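Local coordinates for beta-catenin homolog sys-1 (Caenorhabditis elegans, PDB 3C2G), which acts as a transcription coregulator of the Wnt signalling asymmetry pathway, binding the TCF factor POP-1 directly and activating or repressing target genes, at residues N351-A354 and H358-D361; E459-I464 and C499-W504; S377-L382 and A388-R393. One frame throughout, in Å; residues are numbered along the deposited sequence.

Contact 1: residues N351-A354 and H358-D361; sequences NVVA and HVKD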
ATOM      1  N   ASN A 351       3.896 -11.493  -6.509  1.00 28.04           N
ATOM      2  CA  ASN A 351       4.516 -11.914  -5.250  1.00 26.92           C
ATOM      3  C   ASN A 351       4.111 -13.314  -4.807  1.00 26.96           C
ATOM      4  O   ASN A 351       4.936 -14.060  -4.280  1.00 27.06           O
ATOM      5  CB  ASN A 351       4.217 -10.938  -4.114  1.00 26.68           C
ATOM      6  CG  ASN A 351       4.947  -9.621  -4.259  1.00 26.38           C
ATOM      7  OD1 ASN A 351       6.015  -9.545  -4.858  1.00 26.50           O
ATOM      8  ND2 ASN A 351       4.365  -8.563  -3.700  1.00 27.27           N
ATOM      9  N   VAL A 352       2.845 -13.675  -5.002  1.00 27.21           N
ATOM     10  CA  VAL A 352       2.361 -14.944  -4.458  1.00 27.16           C
ATOM     11  C   VAL A 352       3.014 -16.140  -5.168  1.00 28.48           C
ATOM     12  O   VAL A 352       3.252 -17.163  -4.532  1.00 29.09           O
ATOM     13  CB  VAL A 352       0.812 -15.058  -4.448  1.00 26.54           C
ATOM     14  CG1 VAL A 352       0.259 -15.482  -5.811  1.00 25.41           C
ATOM     15  CG2 VAL A 352       0.347 -16.029  -3.385  1.00 26.24           C
ATOM     16  N   VAL A 353       3.300 -16.009  -6.468  1.00 28.05           N
ATOM     17  CA  VAL A 353       3.894 -17.111  -7.210  1.00 28.34           C
ATOM     18  C   VAL A 353       5.381 -17.206  -6.927  1.00 29.74           C
ATOM     19  O   VAL A 353       5.981 -18.248  -7.160  1.00 30.68           O
ATOM     20  CB  VAL A 353       3.660 -17.036  -8.754  1.00 28.38           C
ATOM     21  CG1 VAL A 353       2.172 -16.976  -9.087  1.00 27.92           C
ATOM     22  CG2 VAL A 353       4.420 -15.868  -9.396  1.00 26.00           C
ATOM     23  N   ALA A 354       5.981 -16.121  -6.434  1.00 30.43           N
ATOM     24  CA  ALA A 354       7.440 -16.076  -6.260  1.00 30.48           C
ATOM     25  C   ALA A 354       7.922 -17.129  -5.266  1.00 31.02           C
ATOM     26  O   ALA A 354       7.448 -17.167  -4.132  1.00 30.80           O
ATOM     27  CB  ALA A 354       7.882 -14.703  -5.835  1.00 29.76           C
ATOM     28  N   HIS A 358       4.364 -25.147  -6.265  1.00 30.39           N
ATOM     29  CA  HIS A 358       2.950 -25.562  -6.198  1.00 29.67           C
ATOM     30  C   HIS A 358       1.962 -24.408  -6.474  1.00 29.21           C
ATOM     31  O   HIS A 358       0.909 -24.631  -7.070  1.00 29.30           O
ATOM     32  CB  HIS A 358       2.641 -26.261  -4.868  1.00 29.57           C
ATOM     33  CG  HIS A 358       2.716 -25.359  -3.674  1.00 33.59           C
ATOM     34  ND1 HIS A 358       3.914 -24.939  -3.131  1.00 35.39           N
ATOM     35  CD2 HIS A 358       1.741 -24.788  -2.923  1.00 31.54           C
ATOM     36  CE1 HIS A 358       3.674 -24.150  -2.098  1.00 32.32           C
ATOM     37  NE2 HIS A 358       2.365 -24.046  -1.949  1.00 31.22           N
ATOM     38  N   VAL A 359       2.325 -23.182  -6.080  1.00 28.77           N
ATOM     39  CA  VAL A 359       1.494 -21.995  -6.359  1.00 28.92           C
ATOM     40  C   VAL A 359       1.541 -21.618  -7.840  1.00 29.26           C
ATOM     41  O   VAL A 359       0.514 -21.300  -8.447  1.00 29.46           O
ATOM     42  CB  VAL A 359       1.863 -20.778  -5.446  1.00 28.79           C
ATOM     43  CG1 VAL A 359       1.103 -19.554  -5.859  1.00 28.28           C
ATOM     44  CG2 VAL A 359       1.574 -21.092  -3.976  1.00 26.78           C
ATOM     45  N   LYS A 360       2.737 -21.656  -8.422  1.00 29.99           N
ATOM     46  CA  LYS A 360       2.880 -21.539  -9.873  1.00 30.00           C
ATOM     47  C   LYS A 360       1.989 -22.561 -10.587  1.00 30.52           C
ATOM     48  O   LYS A 360       1.324 -22.234 -11.585  1.00 30.50           O
ATOM     49  CB  LYS A 360       4.338 -21.735 -10.270  1.00 29.82           C
ATOM     50  CG  LYS A 360       5.168 -20.486 -10.157  1.00 30.12           C
ATOM     51  CD  LYS A 360       6.455 -20.733  -9.419  1.00 30.24           C
ATOM     52  CE  LYS A 360       7.618 -20.287 -10.257  1.00 31.31           C
ATOM     53  NZ  LYS A 360       8.722 -19.647  -9.492  1.00 30.85           N
ATOM     54  N   ASP A 361       1.957 -23.791 -10.069  1.00 31.01           N
ATOM     55  CA  ASP A 361       1.161 -24.845 -10.705  1.00 32.25           C
ATOM     56  C   ASP A 361      -0.323 -24.502 -10.677  1.00 32.16           C
ATOM     57  O   ASP A 361      -1.023 -24.645 -11.691  1.00 32.84           O
ATOM     58  CB  ASP A 361       1.422 -26.218 -10.074  1.00 33.45           C
ATOM     59  CG  ASP A 361       2.809 -26.777 -10.409  0.50 34.74           C
ATOM     60  OD1 ASP A 361       3.394 -26.401 -11.450  0.50 38.06           O
ATOM     61  OD2 ASP A 361       3.317 -27.608  -9.624  0.50 36.15           O
TER

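Contact 2: residues E459-I464 and C499-W504; sequences ELRSTI and CAAYSW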
ATOM      1  N   GLU A 459      11.745   1.063 -14.247  1.00 33.79           N
ATOM      2  CA  GLU A 459      11.611  -0.278 -13.720  1.00 33.65           C
ATOM      3  C   GLU A 459      10.890  -1.154 -14.731  1.00 32.79           C
ATOM      4  O   GLU A 459      11.165  -2.350 -14.816  1.00 33.35           O
ATOM      5  CB  GLU A 459      10.860  -0.252 -12.386  1.00 33.75           C
ATOM      6  CG  GLU A 459      10.868  -1.587 -11.628  1.00 36.31           C
ATOM      7  CD  GLU A 459      10.201  -1.531 -10.256  0.50 35.33           C
ATOM      8  OE1 GLU A 459      10.254  -0.471  -9.584  0.50 35.33           O
ATOM      9  OE2 GLU A 459       9.636  -2.574  -9.847  0.50 37.92           O
ATOM     10  N   LEU A 460       9.979  -0.553 -15.497  1.00 31.24           N
ATOM     11  CA  LEU A 460       9.300  -1.249 -16.575  1.00 30.28           C
ATOM     12  C   LEU A 460      10.265  -1.691 -17.686  1.00 30.60           C
ATOM     13  O   LEU A 460      10.192  -2.815 -18.159  1.00 30.63           O
ATOM     14  CB  LEU A 460       8.189  -0.386 -17.177  1.00 29.57           C
ATOM     15  CG  LEU A 460       7.478  -1.002 -18.396  1.00 29.74           C
ATOM     16  CD1 LEU A 460       6.803  -2.339 -18.060  1.00 27.42           C
ATOM     17  CD2 LEU A 460       6.475  -0.051 -18.999  1.00 29.51           C
ATOM     18  N   ARG A 461      11.154  -0.800 -18.105  1.00 31.17           N
ATOM     19  CA  ARG A 461      12.073  -1.083 -19.208  1.00 31.31           C
ATOM     20  C   ARG A 461      13.112  -2.105 -18.790  1.00 31.61           C
ATOM     21  O   ARG A 461      13.521  -2.943 -19.572  1.00 32.57           O
ATOM     22  CB  ARG A 461      12.729   0.206 -19.713  1.00 31.02           C
ATOM     23  CG  ARG A 461      11.717   1.144 -20.326  1.00 30.82           C
ATOM     24  CD  ARG A 461      12.291   2.435 -20.856  1.00 30.53           C
ATOM     25  NE  ARG A 461      11.308   3.000 -21.772  1.00 33.25           N
ATOM     26  CZ  ARG A 461      11.404   4.177 -22.379  1.00 32.37           C
ATOM     27  NH1 ARG A 461      12.451   4.968 -22.166  1.00 32.73           N
ATOM     28  NH2 ARG A 461      10.435   4.559 -23.201  1.00 29.23           N
ATOM     29  N   SER A 462      13.513  -2.051 -17.535  1.00 31.38           N
ATOM     30  CA  SER A 462      14.422  -3.037 -17.011  1.00 30.97           C
ATOM     31  C   SER A 462      13.764  -4.422 -17.007  1.00 30.78           C
ATOM     32  O   SER A 462      14.400  -5.410 -17.377  1.00 31.36           O
ATOM     33  CB  SER A 462      14.846  -2.635 -15.604  1.00 30.81           C
ATOM     34  OG  SER A 462      15.842  -3.502 -15.116  1.00 31.30           O
ATOM     35  N   THR A 463      12.491  -4.476 -16.611  1.00 29.88           N
ATOM     36  CA  THR A 463      11.736  -5.734 -16.494  1.00 28.84           C
ATOM     37  C   THR A 463      11.439  -6.333 -17.869  1.00 28.68           C
ATOM     38  O   THR A 463      11.430  -7.548 -18.039  1.00 28.36           O
ATOM     39  CB  THR A 463      10.407  -5.514 -15.716  1.00 28.68           C
ATOM     40  OG1 THR A 463      10.702  -4.978 -14.424  1.00 29.43           O
ATOM     41  CG2 THR A 463       9.631  -6.811 -15.533  1.00 27.22           C
ATOM     42  N   ILE A 464      11.200  -5.473 -18.848  1.00 28.90           N
ATOM     43  CA  ILE A 464      10.953  -5.924 -20.209  1.00 29.02           C
ATOM     44  C   ILE A 464      12.190  -6.622 -20.789  1.00 30.15           C
ATOM     45  O   ILE A 464      12.065  -7.669 -21.432  1.00 30.28           O
ATOM     46  CB  ILE A 464      10.535  -4.769 -21.116  1.00 28.76           C
ATOM     47  CG1 ILE A 464       9.123  -4.301 -20.754  1.00 27.54           C
ATOM     48  CG2 ILE A 464      10.599  -5.192 -22.584  1.00 28.01           C
ATOM     49  CD1 ILE A 464       8.722  -3.001 -21.422  1.00 25.68           C
ATOM     50  N   CYS A 499      18.294  -0.466 -28.126  1.00 33.49           N
ATOM     51  CA  CYS A 499      19.285   0.614 -28.212  1.00 34.26           C
ATOM     52  C   CYS A 499      18.712   1.966 -27.797  1.00 33.44           C
ATOM     53  O   CYS A 499      19.411   2.775 -27.217  1.00 34.39           O
ATOM     54  CB  CYS A 499      19.890   0.691 -29.620  1.00 34.72           C
ATOM     55  SG  CYS A 499      20.966  -0.722 -30.057  1.00 40.89           S
ATOM     56  N   ALA A 500      17.437   2.198 -28.078  1.00 32.67           N
ATOM     57  CA  ALA A 500      16.774   3.419 -27.640  1.00 32.84           C
ATOM     58  C   ALA A 500      16.642   3.502 -26.110  1.00 33.29           C
ATOM     59  O   ALA A 500      16.812   4.577 -25.528  1.00 33.32           O
ATOM     60  CB  ALA A 500      15.435   3.552 -28.298  1.00 32.45           C
ATOM     61  N   ALA A 501      16.372   2.372 -25.459  1.00 33.39           N
ATOM     62  CA  ALA A 501      16.224   2.365 -24.009  1.00 34.33           C
ATOM     63  C   ALA A 501      17.572   2.594 -23.347  1.00 35.70           C
ATOM     64  O   ALA A 501      17.678   3.293 -22.336  1.00 36.10           O
ATOM     65  CB  ALA A 501      15.611   1.078 -23.536  1.00 33.88           C
ATOM     66  N   TYR A 502      18.602   2.018 -23.947  1.00 36.35           N
ATOM     67  CA  TYR A 502      19.958   2.122 -23.443  1.00 37.37           C
ATOM     68  C   TYR A 502      20.462   3.573 -23.499  1.00 38.15           C
ATOM     69  O   TYR A 502      21.057   4.049 -22.539  1.00 37.57           O
ATOM     70  CB  TYR A 502      20.841   1.182 -24.257  1.00 37.26           C
ATOM     71  CG  TYR A 502      22.282   1.089 -23.857  1.00 36.92           C
ATOM     72  CD1 TYR A 502      22.695   0.284 -22.784  1.00 36.37           C
ATOM     73  CD2 TYR A 502      23.251   1.771 -24.582  1.00 37.24           C
ATOM     74  CE1 TYR A 502      24.053   0.188 -22.441  1.00 35.26           C
ATOM     75  CE2 TYR A 502      24.599   1.682 -24.252  1.00 36.27           C
ATOM     76  CZ  TYR A 502      24.994   0.896 -23.193  1.00 36.48           C
ATOM     77  OH  TYR A 502      26.342   0.845 -22.906  1.00 38.52           O
ATOM     78  N   SER A 503      20.203   4.259 -24.619  1.00 38.71           N
ATOM     79  CA  SER A 503      20.492   5.690 -24.763  1.00 39.33           C
ATOM     80  C   SER A 503      19.731   6.519 -23.741  1.00 39.63           C
ATOM     81  O   SER A 503      20.303   7.362 -23.066  1.00 40.66           O
ATOM     82  CB  SER A 503      20.115   6.173 -26.162  1.00 39.33           C
ATOM     83  OG  SER A 503      21.060   5.733 -27.120  1.00 41.61           O
ATOM     84  N   TRP A 504      18.434   6.261 -23.632  1.00 39.93           N
ATOM     85  CA  TRP A 504      17.550   6.979 -22.723  1.00 40.19           C
ATOM     86  C   TRP A 504      18.047   6.971 -21.281  1.00 40.73           C
ATOM     87  O   TRP A 504      18.017   8.000 -20.602  1.00 40.82           O
ATOM     88  CB  TRP A 504      16.152   6.371 -22.797  1.00 39.45           C
ATOM     89  CG  TRP A 504      15.196   6.889 -21.768  1.00 39.43           C
ATOM     90  CD1 TRP A 504      14.478   8.049 -21.828  1.00 38.22           C
ATOM     91  CD2 TRP A 504      14.834   6.255 -20.536  1.00 38.38           C
ATOM     92  NE1 TRP A 504      13.698   8.179 -20.709  1.00 38.61           N
ATOM     93  CE2 TRP A 504      13.894   7.094 -19.897  1.00 37.85           C
ATOM     94  CE3 TRP A 504      15.206   5.055 -19.913  1.00 37.75           C
ATOM     95  CZ2 TRP A 504      13.324   6.779 -18.664  1.00 37.95           C
ATOM     96  CZ3 TRP A 504      14.638   4.739 -18.684  1.00 37.58           C
ATOM     97  CH2 TRP A 504      13.709   5.600 -18.071  1.00 38.35           C
TER

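Contact 3: residues S377-L382 and A388-R393; sequences SKYPRL and APKRNR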
ATOM      1  N   SER A 377      -2.192  -6.654 -23.310  1.00 38.50           N
ATOM      2  CA  SER A 377      -2.730  -6.335 -24.649  1.00 39.95           C
ATOM      3  C   SER A 377      -3.847  -5.303 -24.701  1.00 40.98           C
ATOM      4  O   SER A 377      -4.066  -4.691 -25.746  1.00 40.72           O
ATOM      5  CB  SER A 377      -3.247  -7.599 -25.336  1.00 39.11           C
ATOM      6  OG  SER A 377      -2.189  -8.493 -25.578  1.00 40.11           O
ATOM      7  N   LYS A 378      -4.564  -5.135 -23.596  1.00 42.75           N
ATOM      8  CA  LYS A 378      -5.752  -4.284 -23.580  1.00 45.37           C
ATOM      9  C   LYS A 378      -5.425  -2.788 -23.544  1.00 46.34           C
ATOM     10  O   LYS A 378      -6.279  -1.968 -23.855  1.00 47.30           O
ATOM     11  CB  LYS A 378      -6.677  -4.666 -22.414  1.00 45.75           C
ATOM     12  CG  LYS A 378      -6.192  -4.171 -21.060  1.00 49.32           C
ATOM     13  CD  LYS A 378      -6.817  -4.939 -19.902  1.00 53.85           C
ATOM     14  CE  LYS A 378      -7.957  -4.166 -19.254  1.00 55.36           C
ATOM     15  NZ  LYS A 378      -8.562  -4.980 -18.167  1.00 56.95           N
ATOM     16  N   TYR A 379      -4.199  -2.435 -23.172  1.00 47.72           N
ATOM     17  CA  TYR A 379      -3.826  -1.027 -23.014  1.00 49.01           C
ATOM     18  C   TYR A 379      -3.192  -0.433 -24.255  1.00 50.85           C
ATOM     19  O   TYR A 379      -2.479  -1.127 -24.982  1.00 51.32           O
ATOM     20  CB  TYR A 379      -2.893  -0.824 -21.815  1.00 48.04           C
ATOM     21  CG  TYR A 379      -3.535  -1.165 -20.506  1.00 46.51           C
ATOM     22  CD1 TYR A 379      -4.525  -0.352 -19.963  1.00 44.79           C
ATOM     23  CD2 TYR A 379      -3.169  -2.318 -19.813  1.00 44.52           C
ATOM     24  CE1 TYR A 379      -5.131  -0.671 -18.765  1.00 43.78           C
ATOM     25  CE2 TYR A 379      -3.770  -2.646 -18.617  1.00 43.77           C
ATOM     26  CZ  TYR A 379      -4.746  -1.818 -18.099  1.00 45.07           C
ATOM     27  OH  TYR A 379      -5.343  -2.138 -16.911  1.00 48.03           O
ATOM     28  N   PRO A 380      -3.430   0.868 -24.489  1.00 52.55           N
ATOM     29  CA  PRO A 380      -2.771   1.527 -25.606  1.00 53.92           C
ATOM     30  C   PRO A 380      -1.291   1.705 -25.292  1.00 55.20           C
ATOM     31  O   PRO A 380      -0.854   1.383 -24.185  1.00 55.67           O
ATOM     32  CB  PRO A 380      -3.469   2.889 -25.670  1.00 53.64           C
ATOM     33  CG  PRO A 380      -3.943   3.138 -24.295  1.00 53.42           C
ATOM     34  CD  PRO A 380      -4.294   1.793 -23.731  1.00 52.79           C
ATOM     35  N   ARG A 381      -0.533   2.207 -26.261  1.00 56.26           N
ATOM     36  CA  ARG A 381       0.854   2.548 -26.037  1.00 58.01           C
ATOM     37  C   ARG A 381       0.914   3.641 -24.981  1.00 58.25           C
ATOM     38  O   ARG A 381      -0.007   4.453 -24.863  1.00 58.35           O
ATOM     39  CB  ARG A 381       1.499   3.038 -27.333  1.00 57.85           C
ATOM     40  CG  ARG A 381       1.447   2.061 -28.506  1.00 59.02           C
ATOM     41  CD  ARG A 381       2.274   2.604 -29.682  1.00 60.99           C
ATOM     42  NE  ARG A 381       2.029   4.034 -29.914  1.00 65.57           N
ATOM     43  CZ  ARG A 381       1.163   4.517 -30.805  1.00 66.85           C
ATOM     44  NH1 ARG A 381       1.008   5.831 -30.931  1.00 67.29           N
ATOM     45  NH2 ARG A 381       0.453   3.693 -31.571  1.00 66.76           N
ATOM     46  N   LEU A 382       1.997   3.665 -24.215  1.00 59.13           N
ATOM     47  CA  LEU A 382       2.153   4.650 -23.150  1.00 60.30           C
ATOM     48  C   LEU A 382       2.136   6.084 -23.669  1.00 61.65           C
ATOM     49  O   LEU A 382       1.685   6.990 -22.969  1.00 61.78           O
ATOM     50  CB  LEU A 382       3.429   4.387 -22.349  1.00 60.08           C
ATOM     51  CG  LEU A 382       3.513   3.048 -21.608  1.00 59.90           C
ATOM     52  CD1 LEU A 382       4.925   2.855 -21.064  1.00 60.13           C
ATOM     53  CD2 LEU A 382       2.469   2.931 -20.496  1.00 56.91           C
ATOM     54  N   ALA A 388      -1.065  11.936 -16.421  1.00 59.85           N
ATOM     55  CA  ALA A 388       0.106  11.329 -15.795  1.00 58.49           C
ATOM     56  C   ALA A 388      -0.228  10.235 -14.764  1.00 57.53           C
ATOM     57  O   ALA A 388       0.464   9.218 -14.721  1.00 57.51           O
ATOM     58  CB  ALA A 388       1.004  12.405 -15.173  1.00 58.39           C
ATOM     59  N   PRO A 389      -1.268  10.440 -13.925  1.00 56.43           N
ATOM     60  CA  PRO A 389      -1.603   9.404 -12.934  1.00 55.20           C
ATOM     61  C   PRO A 389      -1.968   8.055 -13.562  1.00 53.30           C
ATOM     62  O   PRO A 389      -1.507   7.014 -13.093  1.00 52.88           O
ATOM     63  CB  PRO A 389      -2.818   9.994 -12.202  1.00 55.24           C
ATOM     64  CG  PRO A 389      -2.721  11.461 -12.426  1.00 56.00           C
ATOM     65  CD  PRO A 389      -2.163  11.607 -13.805  1.00 56.34           C
ATOM     66  N   LYS A 390      -2.779   8.093 -14.613  1.00 51.38           N
ATOM     67  CA  LYS A 390      -3.251   6.891 -15.295  1.00 50.13           C
ATOM     68  C   LYS A 390      -2.138   6.206 -16.114  1.00 48.51           C
ATOM     69  O   LYS A 390      -2.056   4.977 -16.131  1.00 48.00           O
ATOM     70  CB  LYS A 390      -4.499   7.220 -16.136  1.00 50.42           C
ATOM     71  CG  LYS A 390      -4.778   6.326 -17.351  1.00 52.95           C
ATOM     72  CD  LYS A 390      -5.679   5.121 -17.051  1.00 55.76           C
ATOM     73  CE  LYS A 390      -6.404   4.664 -18.337  1.00 57.27           C
ATOM     74  NZ  LYS A 390      -6.804   3.219 -18.365  1.00 56.87           N
ATOM     75  N   ARG A 391      -1.284   6.998 -16.762  1.00 46.47           N
ATOM     76  CA  ARG A 391      -0.128   6.474 -17.493  1.00 44.93           C
ATOM     77  C   ARG A 391       0.834   5.741 -16.561  1.00 43.24           C
ATOM     78  O   ARG A 391       1.337   4.674 -16.899  1.00 41.74           O
ATOM     79  CB  ARG A 391       0.604   7.583 -18.245  1.00 44.58           C
ATOM     80  CG  ARG A 391       1.687   7.092 -19.199  1.00 46.36           C
ATOM     81  CD  ARG A 391       2.222   8.202 -20.099  1.00 47.28           C
ATOM     82  NE  ARG A 391       2.912   9.241 -19.328  1.00 54.44           N
ATOM     83  CZ  ARG A 391       2.449  10.473 -19.126  1.00 55.48           C
ATOM     84  NH1 ARG A 391       1.289  10.858 -19.648  1.00 55.84           N
ATOM     85  NH2 ARG A 391       3.156  11.327 -18.398  1.00 56.70           N
ATOM     86  N   ASN A 392       1.081   6.296 -15.381  1.00 42.08           N
ATOM     87  CA  ASN A 392       1.914   5.584 -14.426  1.00 41.69           C
ATOM     88  C   ASN A 392       1.277   4.265 -13.949  1.00 41.09           C
ATOM     89  O   ASN A 392       1.979   3.291 -13.695  1.00 40.93           O
ATOM     90  CB  ASN A 392       2.316   6.467 -13.246  1.00 41.03           C
ATOM     91  CG  ASN A 392       3.519   5.912 -12.489  1.00 41.85           C
ATOM     92  OD1 ASN A 392       4.645   5.927 -12.985  1.00 41.95           O
ATOM     93  ND2 ASN A 392       3.280   5.410 -11.292  1.00 43.29           N
ATOM     94  N   ARG A 393      -0.049   4.233 -13.856  1.00 40.55           N
ATOM     95  CA  ARG A 393      -0.752   3.034 -13.401  1.00 40.54           C
ATOM     96  C   ARG A 393      -0.619   1.883 -14.409  1.00 39.39           C
ATOM     97  O   ARG A 393      -0.288   0.754 -14.037  1.00 38.81           O
ATOM     98  CB  ARG A 393      -2.231   3.333 -13.105  1.00 40.93           C
ATOM     99  CG  ARG A 393      -2.782   2.634 -11.867  1.00 43.63           C
ATOM    100  CD  ARG A 393      -1.951   3.049 -10.649  1.00 50.66           C
ATOM    101  NE  ARG A 393      -2.492   2.631  -9.350  1.00 53.16           N
ATOM    102  CZ  ARG A 393      -1.856   2.802  -8.190  1.00 54.67           C
ATOM    103  NH1 ARG A 393      -0.652   3.374  -8.148  1.00 52.52           N
ATOM    104  NH2 ARG A 393      -2.419   2.387  -7.065  1.00 56.92           N
TER

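Contact 1: residues N351-A354 and H358-D361
V359, near the start of helix 357-365, turns its CG1 methyl back on the corner where helix 339-352 runs out, to 3.5 Å from the backbone O of V352. With chi1 at 174° this methyl stands opposite the backbone N of its own residue, and in that position it also rests 3.9 Å from V353 CA. Across the contact it meets two methyls, V352 CG1 at 4.2 Å from V359 CG1 and V353 CG1 at a similar separation. The V352 and V359 side chains meet at about a right angle, and L322 touches both. Short links between successive helices, as here, let the armadillo domain of beta-catenins stack its helices into a superhelix; K356 NZ ties this corner by hydrogen bonds to the backbone O of both V352 and A354. K360 follows with its aliphatic chain running over V353, its CG 4.0 Å from V353 CB and its CD 3.4 Å from V353 O. The chain bends from chi2 onward as it passes V353 O, and NZ forms a salt bridge with an acidic side chain of the bound POP-1 peptide, with a weak hydrogen bond to N407 O besides. Helix 388-409 flanks this lysine through F408 and packs on V353 through T404 and N407.

Contact 2: residues E459-I464 and C499-W504
R461 reaches across from helix 457-472 to the indole of W504 on helix 494-507 and carries nearly the whole contact. Along the first segment, E459 comes two residues ahead of the arginine and points its carboxylate away from W504, to a salt bridge outside the two segments with a basic side chain of the bound POP-1 peptide. The backbone O of E459 accepts from both T463 N and T463 OG1, which come from opposite faces of the carbonyl plane. R461 runs extended from CG to NE, which carries the guanidinium across to helix 494-507. On the way, CD passes 4.5 Å from A501 CB and 3.9 Å from the indole rim at W504 CZ3. The guanidinium then stands on edge over the ring, the two planes 78° apart, with NH1 3.1 Å above the indole plane and over its centre. R461 CZ lies 4.6 Å from the centroid of the six-membered ring, 15° off its normal, a cation-pi contact in which the edge of the guanidinium meets the aromatic face. NE and NH2 are bonded to the backbone O of C446 and of C449, so two carbonyls fix the rotation of the guanidinium, with NH1 left against the aromatic face. With an alanine in place of W504, R461 NH1 would probably lose the pi face beneath it and a gap would open beside the arginine chain. Next in order, S462 offers its backbone O to R524 NH1. Within the helical stack of the armadillo domain, helix 388-409 and helix 437-448 pack against L460 and I464, while helix 515-535 touches R461 through L521 and, on the other partner helix, Y502 through T525.

Contact 3: residues S377-L382 and A388-R393
Loop-on-helix packing joins L382 and Y379, in the linker after helix 368-377, to R391 and K390 in the opening turns of helix 388-409, within the armadillo domain. The linker runs on past the end of helix 368-377, and the chain reverses between L382 and A388, so that helix 388-409 starts back alongside it. The closest approach is made by the aliphatic part of R391: its CD sits 3.2 Å from the backbone O of L382. The leucine side chain answers less tightly, CD2 lying 4.4 Å from R391 CG and 4.2 Å from R391 O. From there L382 enters an apolar setting with V394, C446 and L457. R391 starts with CG opposite its backbone N (chi1 -171°), which lays the chain beside the linker, and a bend at chi3 of 65° turns the guanidinium aside. NH1 then bonds to L385 O, farther along the same linker, and NE to T454 OG1. At the other end of the contact the Y379 ring meets the ammonium of K390 near its plane: K390 NZ is 4.3 Å from Y379 CE1, at the ring edge and not over a face. Both side chains converge on D339, whose OD1 is hydrogen-bonded to Y379 OH while OD2 takes a salt bridge from K390. No hydrogen bond joins the two segments; R391 methylenes lie against the L382 carbonyl, and the polar ends of R391, K390 and Y379 find partners beyond them. One carboxylate probably balances the lysine charge while anchoring the tyrosine hydroxyl.

All three contacts lie in series along the chain, and helix 388-409 ties them together: its first turns belong to contact 3, T404 and N407 farther along reach contact 1, and residues between them back the L460 side of contact 2. Contacts 2 and 3, with centres about 17 Å apart, touch directly where L460 CD2 meets L382 CD1 at 3.9 Å; helix 437-448 borders both through C446. Contact 1 stands apart, its nearest atoms about 9 Å from contact 2 and about 13 Å from contact 3. The bound POP-1 peptide reaches contacts 1 and 2 through side chains of opposite charge.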